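Local coordinates for dihydroorotase (Agrobacterium tumefaciens, PDB 2OGJ), which acts as an esterase of the zinc-dependent amidohydrolase superfamily, removing the acetyl group from acetyl-(R)-mandelate and, less efficiently, from acetyl glycolate in vitro, at residues K153-L157 with D158-E162; L140-C143 with N144-E148; K195-A198 with K199-V203; N328-V332 with I333-M337. All blocks are in the same frame, centred on the assembly; numbering follows the deposited sequence.

Contact 1. Residues K153-L157 with D158-E162; sequences KDIDL and DRILE
The chain enters helix 157-165 at Asp156, and its first turn is closed by bonds from Ile160 N to Asp156 O (2.9 Å) and from Leu161 N to Leu157 O (2.9 Å). Asp156 is the N-cap, a worked case of an acidic side chain satisfying an early helical N-H. Its OD1 accepts from Arg159 N at 3.0 Å in a nearly straight bond (164°), with the donor above the carboxylate plane. A chi1 of -163°, which turns CG away from the backbone N, brings the carboxylate forward over the turn. OD2 takes Arg159 NH1 in a salt bridge at 2.8 Å on its syn side, though the bond is bent and tilted out of both planes. The planes of carboxylate and guanidinium stand 76° apart, and the arginine CB and CG pass alongside the carboxylate. Arg159 is thus held by both backbone and side chain, and also packs on Arg145 of the second subunit. On the apolar side of this first turn, Leu157 and Leu161 run side by side, Leu157 CD2 lying 3.8 Å from Leu161 CD1. That side faces helix 189-201, where Leu157 and Ile160 meet Ile197 and Leu161 meets Leu201.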
loop_
_atom_site.group_PDB
_atom_site.type_symbol
_atom_site.label_atom_id
_atom_site.label_comp_id
_atom_site.label_asym_id
_atom_site.label_seq_id
_atom_site.Cartn_x
_atom_site.Cartn_y
_atom_site.Cartn_z
ATOM N N LYS A 153 10.693 0.301 4.450
ATOM C CA LYS A 153 10.907 -0.737 5.445
ATOM C C LYS A 153 12.066 -1.609 4.929
ATOM O O LYS A 153 12.725 -2.316 5.694
ATOM C CB LYS A 153 9.634 -1.570 5.682
ATOM C CG LYS A 153 8.416 -0.734 6.109
ATOM C CD LYS A 153 7.377 -1.513 6.959
ATOM C CE LYS A 153 6.778 -2.763 6.276
ATOM N NZ LYS A 153 5.957 -2.450 5.068
ATOM N N ASP A 154 12.324 -1.527 3.627
ATOM C CA ASP A 154 13.403 -2.278 3.002
ATOM C C ASP A 154 14.765 -1.635 3.270
ATOM O O ASP A 154 15.795 -2.267 3.059
ATOM C CB ASP A 154 13.199 -2.361 1.490
ATOM C CG ASP A 154 12.024 -3.221 1.101
ATOM O OD1 ASP A 154 12.073 -4.440 1.373
ATOM O OD2 ASP A 154 11.056 -2.683 0.518
ATOM N N ILE A 155 14.776 -0.383 3.730
ATOM C CA ILE A 155 16.038 0.321 3.999
ATOM C C ILE A 155 16.287 0.503 5.496
ATOM O O ILE A 155 15.483 1.112 6.178
ATOM C CB ILE A 155 16.040 1.716 3.343
ATOM C CG1 ILE A 155 15.832 1.578 1.843
ATOM C CG2 ILE A 155 17.343 2.438 3.637
ATOM C CD1 ILE A 155 15.697 2.901 1.133
ATOM N N ASP A 156 17.403 -0.017 6.001
ATOM C CA ASP A 156 17.732 0.106 7.417
ATOM C C ASP A 156 19.084 0.782 7.561
ATOM O O ASP A 156 20.122 0.120 7.618
ATOM C CB ASP A 156 17.775 -1.271 8.060
ATOM C CG ASP A 156 17.690 -1.211 9.576
ATOM O OD1 ASP A 156 18.452 -0.415 10.191
ATOM O OD2 ASP A 156 16.858 -1.976 10.137
ATOM N N LEU A 157 19.052 2.109 7.630
ATOM C CA LEU A 157 20.251 2.937 7.733
ATOM C C LEU A 157 21.198 2.539 8.852
ATOM O O LEU A 157 22.404 2.420 8.636
ATOM C CB LEU A 157 19.841 4.410 7.886
ATOM C CG LEU A 157 20.894 5.515 7.911
ATOM C CD1 LEU A 157 20.225 6.823 7.557
ATOM C CD2 LEU A 157 21.552 5.586 9.271
ATOM N N ASP A 158 20.658 2.330 10.047
ATOM C CA ASP A 158 21.489 1.949 11.185
ATOM C C ASP A 158 22.182 0.606 10.942
ATOM O O ASP A 158 23.384 0.466 11.187
ATOM C CB ASP A 158 20.646 1.907 12.465
ATOM C CG ASP A 158 20.424 3.301 13.078
ATOM O OD1 ASP A 158 19.318 3.534 13.621
ATOM O OD2 ASP A 158 21.354 4.153 13.038
ATOM N N ARG A 159 21.440 -0.380 10.446
ATOM C CA ARG A 159 22.051 -1.668 10.176
ATOM C C ARG A 159 23.067 -1.582 9.023
ATOM O O ARG A 159 24.070 -2.300 9.019
ATOM C CB ARG A 159 20.969 -2.707 9.905
ATOM C CG ARG A 159 20.278 -3.183 11.174
ATOM C CD ARG A 159 19.384 -4.383 10.904
ATOM N NE ARG A 159 18.806 -4.968 12.120
ATOM C CZ ARG A 159 17.886 -4.380 12.889
ATOM N NH1 ARG A 159 17.419 -3.167 12.578
ATOM N NH2 ARG A 159 17.427 -5.006 13.972
ATOM N N ILE A 160 22.822 -0.696 8.059
ATOM C CA ILE A 160 23.767 -0.527 6.970
ATOM C C ILE A 160 25.046 0.063 7.568
ATOM O O ILE A 160 26.155 -0.361 7.250
ATOM C CB ILE A 160 23.234 0.420 5.888
ATOM C CG1 ILE A 160 22.121 -0.269 5.096
ATOM C CG2 ILE A 160 24.363 0.841 4.975
ATOM C CD1 ILE A 160 21.414 0.634 4.067
ATOM N N LEU A 161 24.896 1.043 8.449
ATOM C CA LEU A 161 26.078 1.639 9.068
ATOM C C LEU A 161 26.801 0.592 9.907
ATOM O O LEU A 161 28.029 0.535 9.912
ATOM C CB LEU A 161 25.705 2.839 9.951
ATOM C CG LEU A 161 25.162 4.100 9.275
ATOM C CD1 LEU A 161 25.158 5.239 10.274
ATOM C CD2 LEU A 161 26.017 4.466 8.086
ATOM N N GLU A 162 26.033 -0.227 10.617
ATOM C CA GLU A 162 26.623 -1.263 11.450
ATOM C C GLU A 162 27.358 -2.269 10.541
ATOM O O GLU A 162 28.530 -2.573 10.756
ATOM C CB GLU A 162 25.527 -1.953 12.273
ATOM C CG GLU A 162 26.047 -2.944 13.304
ATOM C CD GLU A 162 24.968 -3.908 13.774
ATOM O OE1 GLU A 162 24.306 -4.524 12.907
ATOM O OE2 GLU A 162 24.785 -4.055 15.002
#

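Contact 2. Residues L140-C143 with N144-E148; sequences LVAC and NRVPE
Ala142 and Arg145 close a type II beta turn in the long loop after strand 128-132, beside the binuclear zinc site. The oxygen of Ala142 serves two donors: Arg145 N at 2.8 Å completes the turn, and Val146 N at 3.0 Å adds a second bond one residue further on. Asn144, with positive phi, occupies the third position. Side chains reinforce the backbone, since Ala142 CB touches Val146 CG2 at 3.8 Å and also lies over one face of the Arg145 guanidinium, 4.0 Å above its centre. A bend at chi3 (-82°) folds the arginine back over the alanine. Its charged end is paired outside the turn: NH2 with Asp86 and NH1 with Glu111 of the second subunit, so the same group packs against the alanine and reaches across the interface.

In the TIM-barrel fold of the amidohydrolases, loops following the strands surround the metal centre, and this one conforms. The Leu140 side chain packs on His79, a zinc ligand, and lies about 6 Å from a bound zinc ion. Glu148, beyond the turn, meets Leu140, the two side chains crossing obliquely, with Leu140 CD2 3.5 Å from Glu148 OE1. The glutamate bends at chi2 (-84°), and its carboxylate is engaged on both oxygens, OE2 in a salt bridge with Arg177 and OE1 in a hydrogen bond from Asn134 ND2. Arg177 NH2 also donates a weak hydrogen bond to Asn144 OD1, so that one guanidinium holds both Asn144 and Glu148.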
loop_
_atom_site.group_PDB
_atom_site.type_symbol
_atom_site.label_atom_id
_atom_site.label_comp_id
_atom_site.label_asym_id
_atom_site.label_seq_id
_atom_site.Cartn_x
_atom_site.Cartn_y
_atom_site.Cartn_z
ATOM N N LEU A 140 19.427 -9.511 -3.383
ATOM C CA LEU A 140 18.811 -10.170 -4.536
ATOM C C LEU A 140 18.435 -11.641 -4.349
ATOM O O LEU A 140 18.601 -12.437 -5.268
ATOM C CB LEU A 140 19.732 -10.012 -5.763
ATOM C CG LEU A 140 20.278 -8.583 -5.957
ATOM C CD1 LEU A 140 21.200 -8.513 -7.160
ATOM C CD2 LEU A 140 19.122 -7.613 -6.124
ATOM N N VAL A 141 17.912 -11.997 -3.176
ATOM C CA VAL A 141 17.523 -13.378 -2.920
ATOM C C VAL A 141 16.614 -13.900 -4.009
ATOM O O VAL A 141 16.889 -14.941 -4.592
ATOM C CB VAL A 141 16.769 -13.563 -1.592
ATOM C CG1 VAL A 141 17.614 -14.335 -0.638
ATOM C CG2 VAL A 141 16.379 -12.223 -1.006
ATOM N N ALA A 142 15.523 -13.181 -4.266
ATOM C CA ALA A 142 14.548 -13.559 -5.293
ATOM C C ALA A 142 14.550 -12.446 -6.333
ATOM O O ALA A 142 13.518 -11.870 -6.651
ATOM C CB ALA A 142 13.171 -13.700 -4.665
ATOM N N CYS A 143 15.742 -12.156 -6.848
ATOM C CA CYS A 143 15.974 -11.096 -7.813
ATOM C C CYS A 143 14.832 -10.820 -8.784
ATOM O O CYS A 143 14.370 -11.720 -9.488
ATOM C CB CYS A 143 17.259 -11.392 -8.571
ATOM S SG CYS A 143 17.749 -10.093 -9.673
ATOM N N ASN A 144 14.384 -9.562 -8.804
ATOM C CA ASN A 144 13.294 -9.107 -9.663
ATOM C C ASN A 144 11.918 -9.739 -9.392
ATOM O O ASN A 144 10.907 -9.249 -9.884
ATOM C CB ASN A 144 13.660 -9.288 -11.144
ATOM C CG ASN A 144 14.858 -8.459 -11.554
ATOM O OD1 ASN A 144 15.109 -7.402 -11.001
ATOM N ND2 ASN A 144 15.598 -8.932 -12.540
ATOM N N ARG A 145 11.868 -10.822 -8.627
ATOM C CA ARG A 145 10.596 -11.465 -8.325
ATOM C C ARG A 145 9.992 -10.867 -7.055
ATOM O O ARG A 145 8.780 -10.740 -6.933
ATOM C CB ARG A 145 10.798 -12.969 -8.172
ATOM C CG ARG A 145 11.253 -13.635 -9.441
ATOM C CD ARG A 145 11.241 -15.133 -9.303
ATOM N NE ARG A 145 12.439 -15.628 -8.642
ATOM C CZ ARG A 145 12.426 -16.457 -7.609
ATOM N NH1 ARG A 145 11.273 -16.878 -7.104
ATOM N NH2 ARG A 145 13.571 -16.891 -7.110
ATOM N N VAL A 146 10.855 -10.522 -6.107
ATOM C CA VAL A 146 10.450 -9.893 -4.864
ATOM C C VAL A 146 11.415 -8.740 -4.693
ATOM O O VAL A 146 12.404 -8.851 -3.994
ATOM C CB VAL A 146 10.583 -10.837 -3.675
ATOM C CG1 VAL A 146 10.157 -10.116 -2.414
ATOM C CG2 VAL A 146 9.756 -12.093 -3.906
ATOM N N PRO A 147 11.138 -7.615 -5.350
ATOM C CA PRO A 147 11.953 -6.395 -5.315
ATOM C C PRO A 147 12.550 -6.074 -3.934
ATOM O O PRO A 147 11.897 -6.225 -2.910
ATOM C CB PRO A 147 10.971 -5.327 -5.780
ATOM C CG PRO A 147 10.109 -6.071 -6.729
ATOM C CD PRO A 147 9.836 -7.351 -5.984
ATOM N N GLU A 148 13.786 -5.602 -3.912
ATOM C CA GLU A 148 14.416 -5.300 -2.642
ATOM C C GLU A 148 14.222 -3.870 -2.136
ATOM O O GLU A 148 14.520 -3.580 -0.975
ATOM C CB GLU A 148 15.910 -5.651 -2.689
ATOM C CG GLU A 148 16.808 -4.710 -3.502
ATOM C CD GLU A 148 16.852 -5.016 -4.993
ATOM O OE1 GLU A 148 17.746 -4.476 -5.681
ATOM O OE2 GLU A 148 16.007 -5.786 -5.495
#

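Contact 3. Residues K195-A198 with K199-V203; sequences KKIA and KILKV
Ile197 and Leu201 form the tightly packed side of the last turns of helix 189-201, which ends in a Schellman motif. Their side chains lie side by side and point the same way, Ile197 CG2 against Leu201 CD1 at 3.8 Å, and the helix is still regular here, with Leu201 N bonded to Ile197 O at 2.8 Å. At the helix end Val203 N reaches back to Ala198 O at 3.0 Å in an almost straight bond (169°), while Lys202, the C-prime residue with positive phi, gives its N to Lys199 O in a weak bond. Across the bond that spans five residues, Ala198 CB and Val203 CG1 make a more distant apolar contact at 4.4 Å.

The lysines are more varied. Lys196 is buried in the interface with the third subunit, where Asp217 and Asp244 of that subunit both form salt bridges with it. Lys195 and Lys199 cross at about a right angle, joined through methylene groups, with Lys195 CE 3.8 Å from Lys199 CG. Bends at chi2, chi3 and chi4 curl Lys199 back, NZ coming 3.9 Å from Lys195 CG, while the two NZ atoms remain 6.0 Å apart. Carboxylates pair with these ammonium groups too: Asp227 with Lys195, and Asp244 of the third subunit, long and weak, with Lys199. Looser still than Lys199 is Lys202, exposed beyond the helix.

The apolar side faces inward, where Ile197, Ala198, Leu201 and Val203 all rest on Leu174, just after strand 171-173, and Leu201 also meets Tyr164 of helix 157-165.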
loop_
_atom_site.group_PDB
_atom_site.type_symbol
_atom_site.label_atom_id
_atom_site.label_comp_id
_atom_site.label_asym_id
_atom_site.label_seq_id
_atom_site.Cartn_x
_atom_site.Cartn_y
_atom_site.Cartn_z
ATOM N N LYS A 195 22.241 8.214 -1.707
ATOM C CA LYS A 195 23.303 9.207 -1.717
ATOM C C LYS A 195 23.622 9.728 -0.309
ATOM O O LYS A 195 24.783 9.969 0.039
ATOM C CB LYS A 195 22.910 10.355 -2.648
ATOM C CG LYS A 195 24.009 11.375 -2.843
ATOM C CD LYS A 195 25.234 10.722 -3.449
ATOM C CE LYS A 195 26.400 11.678 -3.451
ATOM N NZ LYS A 195 27.607 11.062 -4.051
ATOM N N LYS A 196 22.582 9.886 0.502
ATOM C CA LYS A 196 22.743 10.370 1.867
ATOM C C LYS A 196 23.620 9.416 2.682
ATOM O O LYS A 196 24.617 9.847 3.294
ATOM C CB LYS A 196 21.373 10.519 2.537
ATOM C CG LYS A 196 21.414 11.095 3.946
ATOM C CD LYS A 196 21.790 12.565 3.937
ATOM C CE LYS A 196 21.816 13.154 5.341
ATOM N NZ LYS A 196 22.127 14.600 5.245
ATOM N N ILE A 197 23.251 8.129 2.677
ATOM C CA ILE A 197 23.984 7.090 3.412
ATOM C C ILE A 197 25.401 6.927 2.871
ATOM O O ILE A 197 26.352 6.819 3.645
ATOM C CB ILE A 197 23.236 5.733 3.362
ATOM C CG1 ILE A 197 21.885 5.861 4.094
ATOM C CG2 ILE A 197 24.085 4.642 4.001
ATOM C CD1 ILE A 197 20.844 4.787 3.745
ATOM N N ALA A 198 25.540 6.933 1.544
ATOM C CA ALA A 198 26.854 6.826 0.905
ATOM C C ALA A 198 27.756 7.977 1.380
ATOM O O ALA A 198 28.921 7.766 1.714
ATOM C CB ALA A 198 26.699 6.845 -0.625
ATOM N N LYS A 199 27.203 9.191 1.417
ATOM C CA LYS A 199 27.940 10.365 1.884
ATOM C C LYS A 199 28.352 10.182 3.345
ATOM O O LYS A 199 29.461 10.541 3.731
ATOM C CB LYS A 199 27.092 11.643 1.740
ATOM C CG LYS A 199 26.875 12.092 0.291
ATOM C CD LYS A 199 26.850 13.626 0.137
ATOM C CE LYS A 199 25.645 14.274 0.799
ATOM N NZ LYS A 199 24.362 13.873 0.154
ATOM N N ILE A 200 27.461 9.614 4.155
ATOM C CA ILE A 200 27.762 9.374 5.568
ATOM C C ILE A 200 28.891 8.364 5.712
ATOM O O ILE A 200 29.798 8.559 6.519
ATOM C CB ILE A 200 26.530 8.827 6.344
ATOM C CG1 ILE A 200 25.479 9.927 6.487
ATOM C CG2 ILE A 200 26.944 8.310 7.716
ATOM C CD1 ILE A 200 24.210 9.446 7.151
ATOM N N LEU A 201 28.824 7.286 4.925
ATOM C CA LEU A 201 29.832 6.222 4.962
ATOM C C LEU A 201 31.108 6.663 4.289
ATOM O O LEU A 201 32.163 6.060 4.487
ATOM C CB LEU A 201 29.305 4.947 4.280
ATOM C CG LEU A 201 28.166 4.236 5.020
ATOM C CD1 LEU A 201 27.598 3.112 4.187
ATOM C CD2 LEU A 201 28.693 3.712 6.351
ATOM N N LYS A 202 31.004 7.733 3.510
ATOM C CA LYS A 202 32.146 8.267 2.775
ATOM C C LYS A 202 32.570 7.213 1.762
ATOM O O LYS A 202 33.751 6.882 1.642
ATOM C CB LYS A 202 33.303 8.596 3.728
ATOM C CG LYS A 202 32.956 9.671 4.760
ATOM C CD LYS A 202 34.166 10.084 5.599
ATOM C CE LYS A 202 34.758 8.894 6.339
ATOM N NZ LYS A 202 36.054 9.252 6.971
ATOM N N VAL A 203 31.591 6.722 1.009
ATOM C CA VAL A 203 31.826 5.673 0.033
ATOM C C VAL A 203 31.096 5.948 -1.298
ATOM O O VAL A 203 30.095 6.670 -1.338
ATOM C CB VAL A 203 31.388 4.321 0.668
ATOM C CG1 VAL A 203 29.891 4.085 0.442
ATOM C CG2 VAL A 203 32.264 3.183 0.170
#

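Contact 4. Residues N328-V332 with I333-M337; sequences NPASV and IRLDM
Ala330 and Leu335 meet across a Schellman motif, the turn that ends helix 327-332 and leads the chain off toward strand 348-362. Leu335 N is bonded to Ala330 O at 2.8 Å and 172°, and the turn this makes sets the two side chains against each other at their roots, CB to CB, 3.8 Å apart. Such a pairing of the residue after C-prime with one in the last helical turn is a familiar companion of the motif. Met337, here selenomethionine, comes to the same alanine from further along: its CB is directed toward the helix, the chain bends at chi3 (-85°), and the terminal CE touches Ala330 CB at 4.1 Å. The small methyl of Ala330 thus receives a CB and the end of a long side chain.

Ile333 is turned differently. With CG1 between the backbone N and the carbonyl carbon (chi1 51°), its longer branch lies along the helix end, CG1 3.3 Å from Pro329 O. The isoleucine also packs on Thr102 and Val104 of strand 100-106, Leu335 joins it on Thr102, and Met337 rests on Pro71 of strand 68-75, so the helix end is laid over barrel strands.

In Arg334, the C-prime residue with positive phi, CB leaves away from the helix, and NH2 at the other end of the side chain is hydrogen-bonded to Lys202 O. Arg334 N donates to Ser331 O at 3.1 Å from well above the plane of that carbonyl.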
loop_
_atom_site.group_PDB
_atom_site.type_symbol
_atom_site.label_atom_id
_atom_site.label_comp_id
_atom_site.label_asym_id
_atom_site.label_seq_id
_atom_site.Cartn_x
_atom_site.Cartn_y
_atom_site.Cartn_z
ATOM N N ASN A 328 40.954 1.694 -14.041
ATOM C CA ASN A 328 39.730 2.447 -13.783
ATOM C C ASN A 328 38.765 1.843 -12.774
ATOM O O ASN A 328 38.342 2.539 -11.852
ATOM C CB ASN A 328 38.999 2.736 -15.095
ATOM C CG ASN A 328 39.721 3.754 -15.937
ATOM O OD1 ASN A 328 39.363 3.981 -17.081
ATOM N ND2 ASN A 328 40.748 4.378 -15.370
ATOM N N PRO A 329 38.385 0.559 -12.935
ATOM C CA PRO A 329 37.464 -0.037 -11.967
ATOM C C PRO A 329 38.169 -0.180 -10.620
ATOM O O PRO A 329 37.534 -0.188 -9.562
ATOM C CB PRO A 329 37.119 -1.378 -12.604
ATOM C CG PRO A 329 38.355 -1.724 -13.338
ATOM C CD PRO A 329 38.742 -0.415 -13.980
ATOM N N ALA A 330 39.492 -0.271 -10.662
ATOM C CA ALA A 330 40.260 -0.410 -9.435
ATOM C C ALA A 330 40.215 0.885 -8.634
ATOM O O ALA A 330 40.189 0.865 -7.404
ATOM C CB ALA A 330 41.695 -0.779 -9.751
ATOM N N SER A 331 40.229 2.015 -9.328
ATOM C CA SER A 331 40.175 3.294 -8.636
ATOM C C SER A 331 38.866 3.414 -7.858
ATOM O O SER A 331 38.850 3.948 -6.749
ATOM C CB SER A 331 40.297 4.445 -9.635
ATOM O OG SER A 331 39.462 4.226 -10.756
ATOM N N VAL A 332 37.778 2.912 -8.438
ATOM C CA VAL A 332 36.484 2.979 -7.780
ATOM C C VAL A 332 36.508 2.207 -6.468
ATOM O O VAL A 332 35.945 2.654 -5.467
ATOM C CB VAL A 332 35.356 2.376 -8.651
ATOM C CG1 VAL A 332 34.011 2.477 -7.902
ATOM C CG2 VAL A 332 35.296 3.078 -9.983
ATOM N N ILE A 333 37.157 1.048 -6.468
ATOM C CA ILE A 333 37.185 0.252 -5.254
ATOM C C ILE A 333 38.397 0.519 -4.385
ATOM O O ILE A 333 38.624 -0.158 -3.382
ATOM C CB ILE A 333 37.057 -1.266 -5.567
ATOM C CG1 ILE A 333 38.068 -1.682 -6.620
ATOM C CG2 ILE A 333 35.647 -1.572 -6.052
ATOM C CD1 ILE A 333 38.063 -3.150 -6.896
ATOM N N ARG A 334 39.160 1.535 -4.761
ATOM C CA ARG A 334 40.343 1.919 -4.018
ATOM C C ARG A 334 41.366 0.795 -3.975
ATOM O O ARG A 334 41.984 0.541 -2.941
ATOM C CB ARG A 334 39.953 2.361 -2.597
ATOM C CG ARG A 334 39.180 3.686 -2.563
ATOM C CD ARG A 334 38.459 3.926 -1.237
ATOM N NE ARG A 334 37.451 4.990 -1.344
ATOM C CZ ARG A 334 36.478 5.206 -0.455
ATOM N NH1 ARG A 334 36.361 4.434 0.629
ATOM N NH2 ARG A 334 35.610 6.192 -0.656
ATOM N N LEU A 335 41.529 0.119 -5.105
ATOM C CA LEU A 335 42.506 -0.956 -5.224
ATOM C C LEU A 335 43.767 -0.333 -5.793
ATOM O O LEU A 335 43.745 0.212 -6.903
ATOM C CB LEU A 335 42.008 -2.045 -6.175
ATOM C CG LEU A 335 42.998 -3.181 -6.446
ATOM C CD1 LEU A 335 43.463 -3.775 -5.113
ATOM C CD2 LEU A 335 42.337 -4.246 -7.340
ATOM N N ASP A 336 44.866 -0.399 -5.046
ATOM C CA ASP A 336 46.106 0.197 -5.527
ATOM C C ASP A 336 46.649 -0.569 -6.708
ATOM O O ASP A 336 46.838 -1.779 -6.623
ATOM C CB ASP A 336 47.165 0.218 -4.443
ATOM C CG ASP A 336 48.529 0.557 -4.998
ATOM O OD1 ASP A 336 48.631 1.595 -5.683
ATOM O OD2 ASP A 336 49.490 -0.209 -4.764
HETATM N N MSE A 337 46.926 0.129 -7.804
HETATM C CA MSE A 337 47.433 -0.542 -8.998
HETATM C C MSE A 337 48.687 0.131 -9.577
HETATM O O MSE A 337 48.935 0.103 -10.780
HETATM C CB MSE A 337 46.309 -0.618 -10.041
HETATM C CG MSE A 337 46.567 -1.598 -11.151
HETATM SE SE MSE A 337 45.055 -2.191 -11.861
HETATM C CE MSE A 337 44.694 -3.461 -10.767
#

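In the fold
Contacts 1, 3 and 4 illustrate the two ends of helices: contact 1 is a start, capped by a carboxylate, whereas contacts 3 and 4 are Schellman ends closed by backbone bonds and apolar pairs. Contact 2 is a loop turn beside the zinc site. Contacts 1 and 3 lie on neighbouring helices whose leucines and isoleucines interlock, and both reach the third subunit. Contacts 1 and 2 share the second subunit and touch where Asp154 meets Glu148; contacts 3 and 4 touch through a probable hydrogen bond from Arg334 NH2 to Lys202 O. Contact 4 is the most buried of the four and mainly apolar. Contact 1 has its salt bridge within the turn, whereas contacts 2 and 3 send theirs elsewhere in the chain and to other subunits.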